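Local coordinates for hypothetical multiheme protein (Ignicoccus hospitalis KIN4/I, PDB 4QO5) that is of uncertain function but binds heme c groups and calcium as a membrane-associated octaheme cytochrome c, and probably transfers electrons, at residues L39-K42 against M43-V46; A281-C284 against A285-H288; P457-L460 against F461-Y464. All coordinates share one frame; numbering follows the deposited sequence.

In the fold
Contacts 1 and 2 each supply an axial ligand to a different heme c, Met43 at residues 39-46 and His288 at residues 281-288, and both irons have methionine-histidine coordination. Their centres lie 25 Å apart, with about 15 Å between nearest atoms. Contact 3, residues 457-464, belongs to a calcium site on the other side of the chain's centre, its own centre 38 Å from that of contact 2 and 50 Å from that of contact 1. Helix 464-485 nevertheless relates contacts 2 and 3: it starts at the calcium loop, and just past its far end Met486 completes the coordination of the heme iron held by His288.

Contact 1 of 3, residues L39-K42 against M43-V46; sequences LKSK and MAHV. With HEC (heme c), chain D.
His45 folds back across the turn so that its ring NE2 donates to Leu39 O at 2.8 Å, an almost straight bond (175°) with the acceptor exactly in the ring plane. Ser41 O lies at the same ring edge, 3.0 Å from His45 CD2. With CG anti to the carbonyl carbon, the ring of His45 stays alongside the backbone it grips. This is the looser, solvent side of the turn, where His45 is exposed.

The inner side is close-packed. Ala44 N bonds to Ser41 O at 3.2 Å and only weakly to Ser41 OG, whose main partner is Trp38 O; Ala44 CB rests 3.6 Å from Ser41 OG. His45 N adds a second turn bond, to Lys42 O (3.0 Å).

The extended chain of Lys42 leaves the turn across CG2 of Val46 and runs beside the heme propionates, CE 3.5 Å from O2D, to a salt bridge between NZ and Glu60. Met43 goes to the heme itself. Its chain bends at the last torsion (chi3 -73°), laying CE over the porphyrin while SD binds iron at 2.4 Å. His114 is the other protein ligand, giving the methionine-histidine axial coordination familiar from many c-type cytochromes.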
loop_
_atom_site.group_PDB
_atom_site.type_symbol
_atom_site.label_atom_id
_atom_site.label_comp_id
_atom_site.label_asym_id
_atom_site.label_seq_id
_atom_site.Cartn_x
_atom_site.Cartn_y
_atom_site.Cartn_z
ATOM N N LEU A 39 -29.774 10.712 -3.021
ATOM C CA LEU A 39 -30.486 10.942 -1.755
ATOM C C LEU A 39 -29.538 11.309 -0.597
ATOM O O LEU A 39 -29.961 11.926 0.391
ATOM C CB LEU A 39 -31.308 9.695 -1.370
ATOM C CG LEU A 39 -32.613 9.480 -2.138
ATOM C CD1 LEU A 39 -33.164 8.081 -1.847
ATOM C CD2 LEU A 39 -33.634 10.531 -1.746
ATOM N N LYS A 40 -28.265 10.932 -0.714
ATOM C CA LYS A 40 -27.297 11.202 0.361
ATOM C C LYS A 40 -26.664 12.573 0.213
ATOM O O LYS A 40 -25.962 13.045 1.117
ATOM C CB LYS A 40 -26.185 10.149 0.399
ATOM C CG LYS A 40 -26.655 8.733 0.693
ATOM C CD LYS A 40 -25.459 7.824 0.964
ATOM C CE LYS A 40 -25.696 6.396 0.479
ATOM N NZ LYS A 40 -26.754 5.664 1.237
ATOM N N SER A 41 -26.881 13.209 -0.932
ATOM C CA SER A 41 -26.282 14.529 -1.179
ATOM C C SER A 41 -26.994 15.659 -0.455
ATOM O O SER A 41 -28.219 15.670 -0.313
ATOM C CB SER A 41 -26.225 14.863 -2.676
ATOM O OG SER A 41 -27.509 15.133 -3.190
ATOM N N LYS A 42 -26.209 16.633 -0.000
ATOM C CA LYS A 42 -26.792 17.837 0.568
ATOM C C LYS A 42 -27.700 18.516 -0.456
ATOM O O LYS A 42 -28.723 19.090 -0.108
ATOM C CB LYS A 42 -25.680 18.781 1.016
ATOM C CG LYS A 42 -26.134 19.947 1.868
ATOM C CD LYS A 42 -24.891 20.604 2.494
ATOM C CE LYS A 42 -25.237 21.500 3.659
ATOM N NZ LYS A 42 -24.018 22.208 4.171
ATOM N N MET A 43 -27.332 18.417 -1.727
ATOM C CA MET A 43 -28.112 19.049 -2.795
ATOM C C MET A 43 -29.542 18.528 -2.971
ATOM O O MET A 43 -30.397 19.229 -3.502
ATOM C CB MET A 43 -27.350 18.951 -4.113
ATOM C CG MET A 43 -26.376 20.096 -4.245
ATOM S SD MET A 43 -25.437 20.128 -5.773
ATOM C CE MET A 43 -24.306 18.772 -5.527
ATOM N N ALA A 44 -29.802 17.302 -2.519
ATOM C CA ALA A 44 -31.143 16.733 -2.623
ATOM C C ALA A 44 -32.084 17.295 -1.553
ATOM O O ALA A 44 -33.290 17.033 -1.578
ATOM C CB ALA A 44 -31.074 15.198 -2.507
ATOM N N HIS A 45 -31.534 18.063 -0.613
ATOM C CA HIS A 45 -32.305 18.502 0.559
ATOM C C HIS A 45 -32.294 20.012 0.802
ATOM O O HIS A 45 -32.916 20.498 1.743
ATOM C CB HIS A 45 -31.779 17.784 1.800
ATOM C CG HIS A 45 -31.783 16.300 1.647
ATOM N ND1 HIS A 45 -32.899 15.536 1.909
ATOM C CD2 HIS A 45 -30.836 15.447 1.190
ATOM C CE1 HIS A 45 -32.632 14.268 1.645
ATOM N NE2 HIS A 45 -31.388 14.187 1.207
ATOM N N VAL A 46 -31.592 20.746 -0.046
ATOM C CA VAL A 46 -31.467 22.192 0.129
ATOM C C VAL A 46 -31.738 22.895 -1.204
ATOM O O VAL A 46 -31.203 22.495 -2.236
ATOM C CB VAL A 46 -30.057 22.585 0.596
ATOM C CG1 VAL A 46 -29.962 24.115 0.843
ATOM C CG2 VAL A 46 -29.650 21.803 1.867
HETATM FE FE HEC D . -24.078 22.109 -5.787
HETATM C CHA HEC D . -23.978 22.077 -2.367
HETATM C CHB HEC D . -20.997 20.607 -5.883
HETATM C CHC HEC D . -24.391 21.813 -9.111
HETATM C CHD HEC D . -26.936 24.008 -5.744
HETATM N NA HEC D . -22.754 21.440 -4.390
HETATM C C1A HEC D . -22.907 21.522 -3.022
HETATM C C2A HEC D . -21.774 20.883 -2.391
HETATM C C3A HEC D . -20.952 20.485 -3.379
HETATM C C4A HEC D . -21.551 20.830 -4.647
HETATM C CMA HEC D . -19.592 19.766 -3.236
HETATM C CAA HEC D . -21.560 20.761 -0.850
HETATM C CBA HEC D . -21.972 19.344 -0.435
HETATM C CGA HEC D . -21.614 19.073 1.009
HETATM O O1A HEC D . -21.415 20.020 1.814
HETATM O O2A HEC D . -21.534 17.869 1.357
HETATM N NB HEC D . -22.899 21.428 -7.140
HETATM C C1B HEC D . -21.708 20.748 -7.035
HETATM C C2B HEC D . -21.341 20.215 -8.305
HETATM C C3B HEC D . -22.350 20.522 -9.156
HETATM C C4B HEC D . -23.315 21.284 -8.460
HETATM C CMB HEC D . -20.049 19.397 -8.506
HETATM C CAB HEC D . -22.684 20.200 -10.611
HETATM C CBB HEC D . -22.235 18.746 -11.002
HETATM N NC HEC D . -25.363 22.827 -7.184
HETATM C C1C HEC D . -25.366 22.559 -8.518
HETATM C C2C HEC D . -26.368 23.385 -9.176
HETATM C C3C HEC D . -27.228 23.710 -8.179
HETATM C C4C HEC D . -26.503 23.542 -6.944
HETATM C CMC HEC D . -26.777 23.021 -10.629
HETATM C CAC HEC D . -28.590 24.472 -8.140
HETATM C CBC HEC D . -29.540 24.329 -9.352
HETATM N ND HEC D . -25.250 22.902 -4.338
HETATM C C1D HEC D . -26.407 23.635 -4.535
HETATM C C2D HEC D . -27.011 23.956 -3.279
HETATM C C3D HEC D . -26.098 23.374 -2.219
HETATM C C4D HEC D . -25.016 22.750 -2.953
HETATM C CMD HEC D . -28.313 24.745 -3.024
HETATM C CAD HEC D . -26.335 23.477 -0.701
HETATM C CBD HEC D . -25.524 24.684 -0.225
HETATM C CGD HEC D . -25.772 25.001 1.229
HETATM O O1D HEC D . -25.189 26.011 1.744
HETATM O O2D HEC D . -26.550 24.250 1.865
#

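Contact 2 of 3, residues A281-C284 against A285-H288; sequences APTC and ATCH. With HEC (heme c), chain H.
The c-type heme-binding motif CXXCH, here Cys284-Ala285-Thr286-Cys287-His288, forms a short helix that Thr283 and Pro282 lead into. Thr283 is the N-cap, and Thr286, three residues on, reaches back to it: Thr286 OG1 accepts Thr283 N at 3.0 Å (151°), half of a capping box. This hydroxyl can face the preceding backbone because it stands anti to its own carbonyl carbon (chi1 -54°). CG2 of Thr286, anti to the backbone N, reaches the same preceding segment one residue earlier, against Pro282 CB at 3.8 Å. Thr283 OG1 is hydrogen-bonded to Arg230 O, fixing the start of the helix to another part of the chain.

Both cysteines are covalently joined to the heme, Cys284 SG to CAB and Cys287 SG to CAC, though both links are stretched in the model. CB of Cys287 sits 3.5 Å from C3C, close upon the pyrrole edge, and its SG also touches Pro282 CB at 4.0 Å. Proline thus packs between the second thioether and Thr286, and its ring extends toward the vinyl-derived CBC of the heme.

Every touching residue is buried. Pro282 also meets His255, an axial ligand of another heme, so the segment lies between neighbouring cofactors. Met486 completes the axial pair on the iron held here.

Along the backbone, Cys287 N is shared weakly between Thr283 O and Cys284 O, whereas His288 N takes Cys284 O at 3.0 Å, nearly along the C=O axis. Cys284 O also lies 3.2 Å from His288 CB, near the imidazole plane, at the root of a ring that stands up to the porphyrin and ends with NE2 bound to iron at 2.1 Å.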
loop_
_atom_site.group_PDB
_atom_site.type_symbol
_atom_site.label_atom_id
_atom_site.label_comp_id
_atom_site.label_asym_id
_atom_site.label_seq_id
_atom_site.Cartn_x
_atom_site.Cartn_y
_atom_site.Cartn_z
ATOM N N ALA A 281 -6.177 16.215 13.299
ATOM C CA ALA A 281 -5.134 15.789 12.356
ATOM C C ALA A 281 -5.578 16.215 10.966
ATOM O O ALA A 281 -6.733 16.028 10.610
ATOM C CB ALA A 281 -4.929 14.245 12.401
ATOM N N PRO A 282 -4.649 16.767 10.170
ATOM C CA PRO A 282 -4.966 17.330 8.847
ATOM C C PRO A 282 -4.992 16.283 7.728
ATOM O O PRO A 282 -4.180 15.350 7.731
ATOM C CB PRO A 282 -3.805 18.290 8.613
ATOM C CG PRO A 282 -2.642 17.612 9.324
ATOM C CD PRO A 282 -3.232 16.955 10.534
ATOM N N THR A 283 -5.930 16.432 6.797
ATOM C CA THR A 283 -5.925 15.666 5.561
ATOM C C THR A 283 -5.453 16.537 4.407
ATOM O O THR A 283 -5.140 17.719 4.594
ATOM C CB THR A 283 -7.336 15.177 5.189
ATOM O OG1 THR A 283 -8.193 16.309 4.946
ATOM C CG2 THR A 283 -7.920 14.310 6.293
ATOM N N CYS A 284 -5.436 15.958 3.209
ATOM C CA CYS A 284 -5.030 16.699 2.012
ATOM C C CYS A 284 -5.770 18.020 1.906
ATOM O O CYS A 284 -5.155 19.065 1.713
ATOM C CB CYS A 284 -5.333 15.902 0.755
ATOM S SG CYS A 284 -5.243 14.127 0.953
ATOM N N ALA A 285 -7.092 17.978 2.030
ATOM C CA ALA A 285 -7.896 19.201 1.880
ATOM C C ALA A 285 -7.523 20.257 2.923
ATOM O O ALA A 285 -7.485 21.446 2.617
ATOM C CB ALA A 285 -9.371 18.891 1.964
ATOM N N THR A 286 -7.247 19.821 4.152
ATOM C CA THR A 286 -6.904 20.754 5.235
ATOM C C THR A 286 -5.794 21.697 4.821
ATOM O O THR A 286 -5.891 22.917 4.999
ATOM C CB THR A 286 -6.431 20.014 6.525
ATOM O OG1 THR A 286 -7.411 19.040 6.927
ATOM C CG2 THR A 286 -6.207 21.025 7.644
ATOM N N CYS A 287 -4.755 21.145 4.210
ATOM C CA CYS A 287 -3.596 21.960 3.897
ATOM C C CYS A 287 -3.638 22.562 2.503
ATOM O O CYS A 287 -2.951 23.543 2.237
ATOM C CB CYS A 287 -2.331 21.146 4.079
ATOM S SG CYS A 287 -2.149 20.633 5.814
ATOM N N HIS A 288 -4.451 21.977 1.628
ATOM C CA HIS A 288 -4.428 22.342 0.214
ATOM C C HIS A 288 -5.600 23.114 -0.344
ATOM O O HIS A 288 -5.440 23.771 -1.368
ATOM C CB HIS A 288 -4.219 21.093 -0.640
ATOM C CG HIS A 288 -2.821 20.601 -0.582
ATOM N ND1 HIS A 288 -1.775 21.296 -1.148
ATOM C CD2 HIS A 288 -2.273 19.537 0.053
ATOM C CE1 HIS A 288 -0.645 20.663 -0.900
ATOM N NE2 HIS A 288 -0.928 19.580 -0.200
HETATM FE FE HEC H . 0.481 18.087 0.366
HETATM C CHA HEC H . 3.008 19.476 -1.523
HETATM C CHB HEC H . -0.947 16.749 -2.439
HETATM C CHC HEC H . -1.485 16.159 2.324
HETATM C CHD HEC H . 1.245 20.053 2.971
HETATM N NA HEC H . 0.933 18.127 -1.587
HETATM C C1A HEC H . 2.069 18.679 -2.162
HETATM C C2A HEC H . 2.114 18.279 -3.547
HETATM C C3A HEC H . 1.043 17.507 -3.801
HETATM C C4A HEC H . 0.263 17.406 -2.582
HETATM C CMA HEC H . 0.642 16.842 -5.142
HETATM C CAA HEC H . 3.250 18.671 -4.518
HETATM C CBA HEC H . 2.736 19.740 -5.491
HETATM C CGA HEC H . 3.962 20.229 -6.218
HETATM O O1A HEC H . 4.382 19.572 -7.204
HETATM O O2A HEC H . 4.541 21.256 -5.773
HETATM N NB HEC H . -0.977 16.784 -0.009
HETATM C C1B HEC H . -1.327 16.264 -1.236
HETATM C C2B HEC H . -2.044 15.055 -1.033
HETATM C C3B HEC H . -2.117 14.906 0.297
HETATM C C4B HEC H . -1.490 15.994 0.958
HETATM C CMB HEC H . -2.572 14.209 -2.230
HETATM C CAB HEC H . -2.659 13.848 1.238
HETATM C CBB HEC H . -2.509 12.423 0.695
HETATM N NC HEC H . -0.126 18.146 2.204
HETATM C C1C HEC H . -0.853 17.214 2.919
HETATM C C2C HEC H . -1.041 17.685 4.276
HETATM C C3C HEC H . -0.032 18.562 4.443
HETATM C C4C HEC H . 0.406 18.986 3.155
HETATM C CMC HEC H . -1.556 16.685 5.332
HETATM C CAC HEC H . 0.476 19.395 5.643
HETATM C CBC HEC H . 0.324 18.794 7.048
HETATM N ND HEC H . 1.899 19.545 0.668
HETATM C C1D HEC H . 2.052 20.205 1.877
HETATM C C2D HEC H . 3.163 21.103 1.790
HETATM C C3D HEC H . 3.731 20.903 0.401
HETATM C C4D HEC H . 2.873 19.924 -0.239
HETATM C CMD HEC H . 3.690 22.027 2.910
HETATM C CAD HEC H . 4.904 21.642 -0.253
HETATM C CBD HEC H . 4.248 22.918 -0.821
HETATM C CGD HEC H . 5.032 23.407 -2.009
HETATM O O1D HEC H . 5.715 22.574 -2.649
HETATM O O2D HEC H . 4.984 24.628 -2.325
#

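Contact 3 of 3, residues P457-L460 against F461-Y464; sequences PVTL and FDEY. With CA (calcium ion), chain J.
Asp462 and Thr459 run alongside each other and meet at a calcium ion. From its CB, the aspartate begins against the backbone of the preceding turn, 3.4 Å from Val458 O. CG sits between the backbone N and the carbonyl carbon (chi1 61°), which folds the carboxylate back over the turn. There its two oxygens part company. OD1 binds calcium at 2.4 Å, while OD2 stays over the turn, 3.4 Å from Thr459 CA and near the methyl CG2, and accepts a weak hydrogen bond from a water that is itself a calcium ligand.

Thr459 gives the metal its carbonyl, O to calcium 2.3 Å, and its hydroxyl is used elsewhere, by Lys456 O and Asp453 N. Glu463, the N-cap of helix 464-485, swings in from the far side with an extended chain and binds through OE2 at 2.5 Å. His451 O and both carboxylate oxygens of Glu466 complete the site.

Behind the metal loop, the turn is closed by Phe461 N to Val458 O (3.1 Å, 163°). The Phe461 ring lies flat on its neighbour: Leu460 CB stands 3.7 Å from the ring centroid, only 5° off the normal, a CH-pi contact over the face. Leu142 and Ala145 of helix 137-147, with Trp469 and Val470, also pack on this ring.

Seven oxygens thus surround the ion, as suits calcium. Three ligand residues, Asp462, Glu463 and Glu466, bring carboxylates, whose mutual repulsion the cation probably offsets; Thr459 O and Asp462 OD1, both acceptors, can sit 3.3 Å apart because both bind the same cation as adjacent ligands. Calcium therefore probably helps hold this loop to the start of the following helix.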
loop_
_atom_site.group_PDB
_atom_site.type_symbol
_atom_site.label_atom_id
_atom_site.label_comp_id
_atom_site.label_asym_id
_atom_site.label_seq_id
_atom_site.Cartn_x
_atom_site.Cartn_y
_atom_site.Cartn_z
ATOM N N PRO A 457 11.456 13.934 -30.295
ATOM C CA PRO A 457 11.594 13.897 -28.829
ATOM C C PRO A 457 11.282 12.543 -28.164
ATOM O O PRO A 457 11.696 12.326 -27.023
ATOM C CB PRO A 457 10.594 14.956 -28.348
ATOM C CG PRO A 457 10.264 15.773 -29.528
ATOM C CD PRO A 457 10.459 14.926 -30.738
ATOM N N VAL A 458 10.571 11.645 -28.834
ATOM C CA VAL A 458 10.331 10.337 -28.231
ATOM C C VAL A 458 11.666 9.622 -27.974
ATOM O O VAL A 458 11.770 8.791 -27.078
ATOM C CB VAL A 458 9.381 9.466 -29.097
ATOM C CG1 VAL A 458 10.059 9.076 -30.402
ATOM C CG2 VAL A 458 8.934 8.223 -28.326
ATOM N N THR A 459 12.691 9.978 -28.753
ATOM C CA THR A 459 14.014 9.364 -28.635
ATOM C C THR A 459 14.757 9.768 -27.368
ATOM O O THR A 459 15.835 9.240 -27.076
ATOM C CB THR A 459 14.910 9.714 -29.844
ATOM O OG1 THR A 459 15.184 11.127 -29.853
ATOM C CG2 THR A 459 14.233 9.313 -31.135
ATOM N N LEU A 460 14.195 10.717 -26.623
ATOM C CA LEU A 460 14.762 11.115 -25.340
ATOM C C LEU A 460 14.471 10.082 -24.266
ATOM O O LEU A 460 15.181 10.021 -23.267
ATOM C CB LEU A 460 14.180 12.452 -24.886
ATOM C CG LEU A 460 14.541 13.671 -25.728
ATOM C CD1 LEU A 460 13.588 14.819 -25.420
ATOM C CD2 LEU A 460 15.988 14.063 -25.425
ATOM N N PHE A 461 13.430 9.272 -24.485
ATOM C CA PHE A 461 12.823 8.498 -23.411
ATOM C C PHE A 461 12.587 7.037 -23.779
ATOM O O PHE A 461 11.898 6.330 -23.043
ATOM C CB PHE A 461 11.451 9.080 -23.035
ATOM C CG PHE A 461 11.461 10.553 -22.744
ATOM C CD1 PHE A 461 12.164 11.056 -21.658
ATOM C CD2 PHE A 461 10.730 11.428 -23.532
ATOM C CE1 PHE A 461 12.162 12.409 -21.389
ATOM C CE2 PHE A 461 10.723 12.772 -23.271
ATOM C CZ PHE A 461 11.435 13.268 -22.193
ATOM N N ASP A 462 13.142 6.588 -24.900
ATOM C CA ASP A 462 12.722 5.311 -25.471
ATOM C C ASP A 462 13.654 4.132 -25.207
ATOM O O ASP A 462 13.367 3.011 -25.623
ATOM C CB ASP A 462 12.434 5.449 -26.977
ATOM C CG ASP A 462 13.652 5.878 -27.778
ATOM O OD1 ASP A 462 14.703 6.157 -27.172
ATOM O OD2 ASP A 462 13.539 5.971 -29.025
ATOM N N GLU A 463 14.757 4.375 -24.512
ATOM C CA GLU A 463 15.685 3.299 -24.199
ATOM C C GLU A 463 15.888 3.146 -22.693
ATOM O O GLU A 463 15.572 4.046 -21.921
ATOM C CB GLU A 463 17.031 3.513 -24.893
ATOM C CG GLU A 463 16.965 3.490 -26.397
ATOM C CD GLU A 463 18.247 4.012 -27.029
ATOM O OE1 GLU A 463 19.172 3.203 -27.251
ATOM O OE2 GLU A 463 18.328 5.229 -27.293
ATOM N N TYR A 464 16.412 1.996 -22.293
ATOM C CA TYR A 464 16.498 1.634 -20.879
ATOM C C TYR A 464 17.279 2.630 -20.019
ATOM O O TYR A 464 16.780 3.072 -18.990
ATOM C CB TYR A 464 17.055 0.213 -20.712
ATOM C CG TYR A 464 17.064 -0.259 -19.277
ATOM C CD1 TYR A 464 15.874 -0.458 -18.587
ATOM C CD2 TYR A 464 18.258 -0.486 -18.605
ATOM C CE1 TYR A 464 15.873 -0.878 -17.271
ATOM C CE2 TYR A 464 18.265 -0.907 -17.286
ATOM C CZ TYR A 464 17.065 -1.102 -16.627
ATOM O OH TYR A 464 17.048 -1.533 -15.320
HETATM CA CA CA J . 16.858 7.192 -27.194
HETATM O O HOH W 1 16.269 6.635 -29.428
#